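Local coordinates for protein tapirin (Caldicellulosiruptor hydrothermalis, PDB 6N2C) that probably binds cellulose through its C-terminal beta-helix domain and so helps this thermophilic bacterium attach to plant biomass, at residues G352-I363 against D373-D384. Residues are numbered along the deposited sequence; the frame is centred on the assembly and turned at random.
Sequences GTVVYANNLDII and DTVLYCNNLKID
Asn359 and Asn380 line up at the same corner of two successive coils of a parallel beta-helix, a short asparagine ladder of two rungs. Asn380 ND2 donates to Asn359 OD1 at 3.2 Å, the amide planes within 9° of each other; Asn380 OD1 accepts from Thr399 N in the next coil. An amide suits this place because it can both give and take. Beside it Asn358 O accepts from both Asn379 N and Asn380 N, joining the coils where the strands bend. On the inward face, Leu360 and Leu381 run side by side, their branched ends filling the buried interior between coils. Leu360 CB meets Cys378 CB at 3.9 Å. With CG anti to the backbone N (chi1 171°), the chain is carried alongside the neighbouring leucine, CG 4.0 Å and CD2 3.9 Å from Leu381 CD1. CD2 also nears Leu376 CD2 at 4.3 Å. On the outer face the rings of Tyr356 and Tyr377 are near parallel but slid apart, barely overlapping. At the start of the pair, Asp373 OD2 accepts from Gly352 N, whose positive phi (77°) favours glycine, while OD1 forms a salt bridge with Lys392 NZ. A leucine in place of this aspartate would probably leave that glycine N-H and the lysine charge without their carboxylate. The glycine bond, 2.9 Å from Gly352 N to Asp373 OD2, uses the oxygen's anti lone pair.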
loop_
_atom_site.group_PDB
_atom_site.type_symbol
_atom_site.label_atom_id
_atom_site.label_comp_id
_atom_site.label_asym_id
_atom_site.label_seq_id
_atom_site.Cartn_x
_atom_site.Cartn_y
_atom_site.Cartn_z
ATOM N N GLY A 352 23.076 -9.228 6.043
ATOM C CA GLY A 352 22.842 -8.131 6.930
ATOM C C GLY A 352 21.442 -7.899 7.517
ATOM O O GLY A 352 21.194 -6.917 8.238
ATOM N N THR A 353 20.526 -8.770 7.179
ATOM C CA THR A 353 19.181 -8.678 7.613
ATOM C C THR A 353 19.003 -9.066 9.061
ATOM O O THR A 353 19.772 -9.895 9.620
ATOM C CB THR A 353 18.289 -9.542 6.687
ATOM O OG1 THR A 353 18.798 -10.895 6.596
ATOM C CG2 THR A 353 18.245 -8.955 5.309
ATOM N N VAL A 354 17.997 -8.471 9.699
ATOM C CA VAL A 354 17.662 -8.780 11.079
ATOM C C VAL A 354 16.145 -8.892 11.160
ATOM O O VAL A 354 15.457 -8.100 10.562
ATOM C CB VAL A 354 18.165 -7.623 12.045
ATOM C CG1 VAL A 354 17.829 -7.923 13.469
ATOM C CG2 VAL A 354 19.657 -7.451 11.889
ATOM N N VAL A 355 15.665 -9.812 11.978
ATOM C CA VAL A 355 14.261 -9.993 12.236
ATOM C C VAL A 355 13.999 -9.837 13.708
ATOM O O VAL A 355 14.717 -10.467 14.539
ATOM C CB VAL A 355 13.824 -11.404 11.781
ATOM C CG1 VAL A 355 12.390 -11.728 12.301
ATOM C CG2 VAL A 355 13.948 -11.506 10.303
ATOM N N TYR A 356 13.105 -8.907 14.082
ATOM C CA TYR A 356 12.585 -8.772 15.433
ATOM C C TYR A 356 11.122 -9.198 15.563
ATOM O O TYR A 356 10.296 -8.830 14.740
ATOM C CB TYR A 356 12.666 -7.314 15.882
ATOM C CG TYR A 356 14.063 -6.705 15.851
ATOM C CD1 TYR A 356 14.944 -6.834 16.962
ATOM C CD2 TYR A 356 14.484 -5.978 14.785
ATOM C CE1 TYR A 356 16.225 -6.260 16.893
ATOM C CE2 TYR A 356 15.709 -5.359 14.764
ATOM C CZ TYR A 356 16.577 -5.520 15.810
ATOM O OH TYR A 356 17.806 -4.956 15.751
ATOM N N ALA A 357 10.832 -9.964 16.573
ATOM C CA ALA A 357 9.516 -10.431 16.864
ATOM C C ALA A 357 9.238 -10.563 18.328
ATOM O O ALA A 357 10.102 -10.598 19.221
ATOM C CB ALA A 357 9.309 -11.811 16.202
ATOM N N ASN A 358 7.949 -10.517 18.622
ATOM C CA ASN A 358 7.410 -10.959 19.904
ATOM C C ASN A 358 7.327 -12.513 19.841
ATOM O O ASN A 358 8.274 -13.177 20.220
ATOM C CB ASN A 358 6.074 -10.292 20.151
ATOM C CG ASN A 358 5.466 -10.704 21.450
ATOM O OD1 ASN A 358 6.181 -10.909 22.417
ATOM N ND2 ASN A 358 4.155 -10.835 21.492
ATOM N N ASN A 359 6.249 -13.089 19.293
ATOM C CA ASN A 359 6.181 -14.530 19.064
ATOM C C ASN A 359 6.658 -14.878 17.696
ATOM O O ASN A 359 6.344 -14.209 16.717
ATOM C CB ASN A 359 4.779 -15.054 19.319
ATOM C CG ASN A 359 4.353 -14.808 20.747
ATOM O OD1 ASN A 359 5.157 -14.948 21.688
ATOM N ND2 ASN A 359 3.146 -14.345 20.927
ATOM N N LEU A 360 7.469 -15.938 17.594
ATOM C CA LEU A 360 7.922 -16.415 16.296
ATOM C C LEU A 360 7.543 -17.900 16.232
ATOM O O LEU A 360 8.024 -18.711 17.068
ATOM C CB LEU A 360 9.438 -16.229 16.138
ATOM C CG LEU A 360 10.022 -16.902 14.888
ATOM C CD1 LEU A 360 9.398 -16.460 13.563
ATOM C CD2 LEU A 360 11.505 -16.775 14.780
ATOM N N ASP A 361 6.676 -18.268 15.302
ATOM C CA ASP A 361 6.192 -19.675 15.240
ATOM C C ASP A 361 6.531 -20.218 13.888
ATOM O O ASP A 361 6.272 -19.544 12.900
ATOM C CB ASP A 361 4.674 -19.712 15.378
ATOM C CG ASP A 361 4.148 -19.441 16.785
ATOM O OD1 ASP A 361 4.678 -18.561 17.484
ATOM O OD2 ASP A 361 3.136 -20.133 17.193
ATOM N N ILE A 362 7.122 -21.431 13.819
ATOM C CA ILE A 362 7.484 -22.070 12.549
ATOM C C ILE A 362 6.924 -23.497 12.652
ATOM O O ILE A 362 7.287 -24.233 13.633
ATOM C CB ILE A 362 8.972 -22.122 12.369
ATOM C CG1 ILE A 362 9.638 -20.728 12.665
ATOM C CG2 ILE A 362 9.380 -22.455 10.969
ATOM C CD1 ILE A 362 10.958 -20.817 13.356
ATOM N N ILE A 363 6.014 -23.857 11.739
ATOM C CA ILE A 363 5.089 -24.993 11.988
ATOM C C ILE A 363 5.102 -25.891 10.786
ATOM O O ILE A 363 4.702 -25.479 9.667
ATOM C CB ILE A 363 3.636 -24.580 12.290
ATOM C CG1 ILE A 363 3.520 -23.534 13.415
ATOM C CG2 ILE A 363 2.791 -25.805 12.658
ATOM C CD1 ILE A 363 4.077 -23.903 14.769
ATOM N N ASP A 373 22.669 -15.569 6.871
ATOM C CA ASP A 373 23.343 -14.477 7.561
ATOM C C ASP A 373 22.485 -13.711 8.569
ATOM O O ASP A 373 22.935 -12.695 9.179
ATOM C CB ASP A 373 23.962 -13.439 6.563
ATOM C CG ASP A 373 24.924 -12.496 7.237
ATOM O OD1 ASP A 373 25.756 -12.988 8.082
ATOM O OD2 ASP A 373 24.877 -11.249 7.045
ATOM N N THR A 374 21.283 -14.200 8.827
ATOM C CA THR A 374 20.324 -13.364 9.566
ATOM C C THR A 374 20.352 -13.681 11.018
ATOM O O THR A 374 20.412 -14.900 11.397
ATOM C CB THR A 374 18.904 -13.576 8.984
ATOM O OG1 THR A 374 18.892 -13.258 7.613
ATOM C CG2 THR A 374 17.771 -12.771 9.720
ATOM N N VAL A 375 20.195 -12.613 11.839
ATOM C CA VAL A 375 19.942 -12.746 13.218
ATOM C C VAL A 375 18.445 -12.560 13.489
ATOM O O VAL A 375 17.870 -11.572 13.021
ATOM C CB VAL A 375 20.763 -11.726 14.017
ATOM C CG1 VAL A 375 20.555 -11.919 15.494
ATOM C CG2 VAL A 375 22.234 -11.834 13.646
ATOM N N LEU A 376 17.840 -13.455 14.251
ATOM C CA LEU A 376 16.449 -13.378 14.643
ATOM C C LEU A 376 16.344 -13.194 16.157
ATOM O O LEU A 376 16.962 -13.963 16.938
ATOM C CB LEU A 376 15.678 -14.603 14.181
ATOM C CG LEU A 376 15.753 -14.749 12.645
ATOM C CD1 LEU A 376 16.839 -15.720 12.261
ATOM C CD2 LEU A 376 14.447 -15.162 12.026
ATOM N N TYR A 377 15.576 -12.191 16.578
ATOM C CA TYR A 377 15.306 -11.918 17.962
ATOM C C TYR A 377 13.802 -12.166 18.224
ATOM O O TYR A 377 12.968 -11.619 17.507
ATOM C CB TYR A 377 15.610 -10.421 18.313
ATOM C CG TYR A 377 16.989 -9.981 18.138
ATOM C CD1 TYR A 377 17.484 -9.574 16.940
ATOM C CD2 TYR A 377 17.846 -9.995 19.232
ATOM C CE1 TYR A 377 18.787 -9.189 16.767
ATOM C CE2 TYR A 377 19.143 -9.597 19.098
ATOM C CZ TYR A 377 19.620 -9.181 17.899
ATOM O OH TYR A 377 20.940 -8.817 17.778
ATOM N N CYS A 378 13.487 -12.966 19.232
ATOM C CA CYS A 378 12.134 -13.182 19.669
ATOM C C CYS A 378 11.969 -13.282 21.180
ATOM O O CYS A 378 12.922 -13.628 21.924
ATOM C CB CYS A 378 11.468 -14.374 18.929
ATOM S SG CYS A 378 12.270 -15.939 19.353
ATOM N N ASN A 379 10.736 -13.036 21.637
ATOM C CA ASN A 379 10.384 -13.341 23.003
ATOM C C ASN A 379 10.061 -14.835 23.164
ATOM O O ASN A 379 10.703 -15.539 23.958
ATOM C CB ASN A 379 9.241 -12.467 23.482
ATOM C CG ASN A 379 8.704 -12.946 24.868
ATOM O OD1 ASN A 379 9.482 -13.379 25.728
ATOM N ND2 ASN A 379 7.408 -12.786 25.095
ATOM N N ASN A 380 9.135 -15.364 22.350
ATOM C CA ASN A 380 8.858 -16.768 22.385
ATOM C C ASN A 380 9.102 -17.351 21.017
ATOM O O ASN A 380 8.732 -16.740 20.003
ATOM C CB ASN A 380 7.441 -17.040 22.851
ATOM C CG ASN A 380 7.212 -16.653 24.297
ATOM O OD1 ASN A 380 8.017 -16.938 25.197
ATOM N ND2 ASN A 380 6.049 -16.024 24.544
ATOM N N LEU A 381 9.698 -18.547 20.995
ATOM C CA LEU A 381 9.961 -19.323 19.781
ATOM C C LEU A 381 9.208 -20.629 19.878
ATOM O O LEU A 381 9.406 -21.356 20.859
ATOM C CB LEU A 381 11.397 -19.644 19.668
ATOM C CG LEU A 381 11.872 -20.513 18.464
ATOM C CD1 LEU A 381 11.523 -19.815 17.191
ATOM C CD2 LEU A 381 13.340 -20.755 18.477
ATOM N N LYS A 382 8.347 -20.933 18.890
ATOM C CA LYS A 382 7.657 -22.230 18.793
ATOM C C LYS A 382 8.053 -22.900 17.508
ATOM O O LYS A 382 7.956 -22.296 16.448
ATOM C CB LYS A 382 6.129 -22.095 18.836
ATOM C CG LYS A 382 5.376 -23.413 18.727
ATOM C CD LYS A 382 3.888 -23.157 18.879
ATOM C CE LYS A 382 3.052 -24.402 18.756
ATOM N NZ LYS A 382 3.282 -25.489 19.805
ATOM N N ILE A 383 8.599 -24.120 17.601
ATOM C CA ILE A 383 8.961 -24.963 16.468
ATOM C C ILE A 383 8.140 -26.277 16.653
ATOM O O ILE A 383 8.168 -26.886 17.739
ATOM C CB ILE A 383 10.446 -25.248 16.462
ATOM C CG1 ILE A 383 11.214 -23.981 16.080
ATOM C CG2 ILE A 383 10.776 -26.335 15.451
ATOM C CD1 ILE A 383 12.678 -24.121 16.238
ATOM N N ASP A 384 7.300 -26.593 15.649
ATOM C CA ASP A 384 6.526 -27.809 15.621
ATOM C C ASP A 384 6.877 -28.520 14.338
ATOM O O ASP A 384 6.608 -28.025 13.206
ATOM C CB ASP A 384 5.040 -27.485 15.795
ATOM C CG ASP A 384 4.150 -28.700 15.650
ATOM O OD1 ASP A 384 4.674 -29.789 15.682
ATOM O OD2 ASP A 384 2.945 -28.486 15.498
HETATM O O HOH W 1 22.436 -10.133 9.719
HETATM O O HOH W 2 5.946 -18.350 19.787
#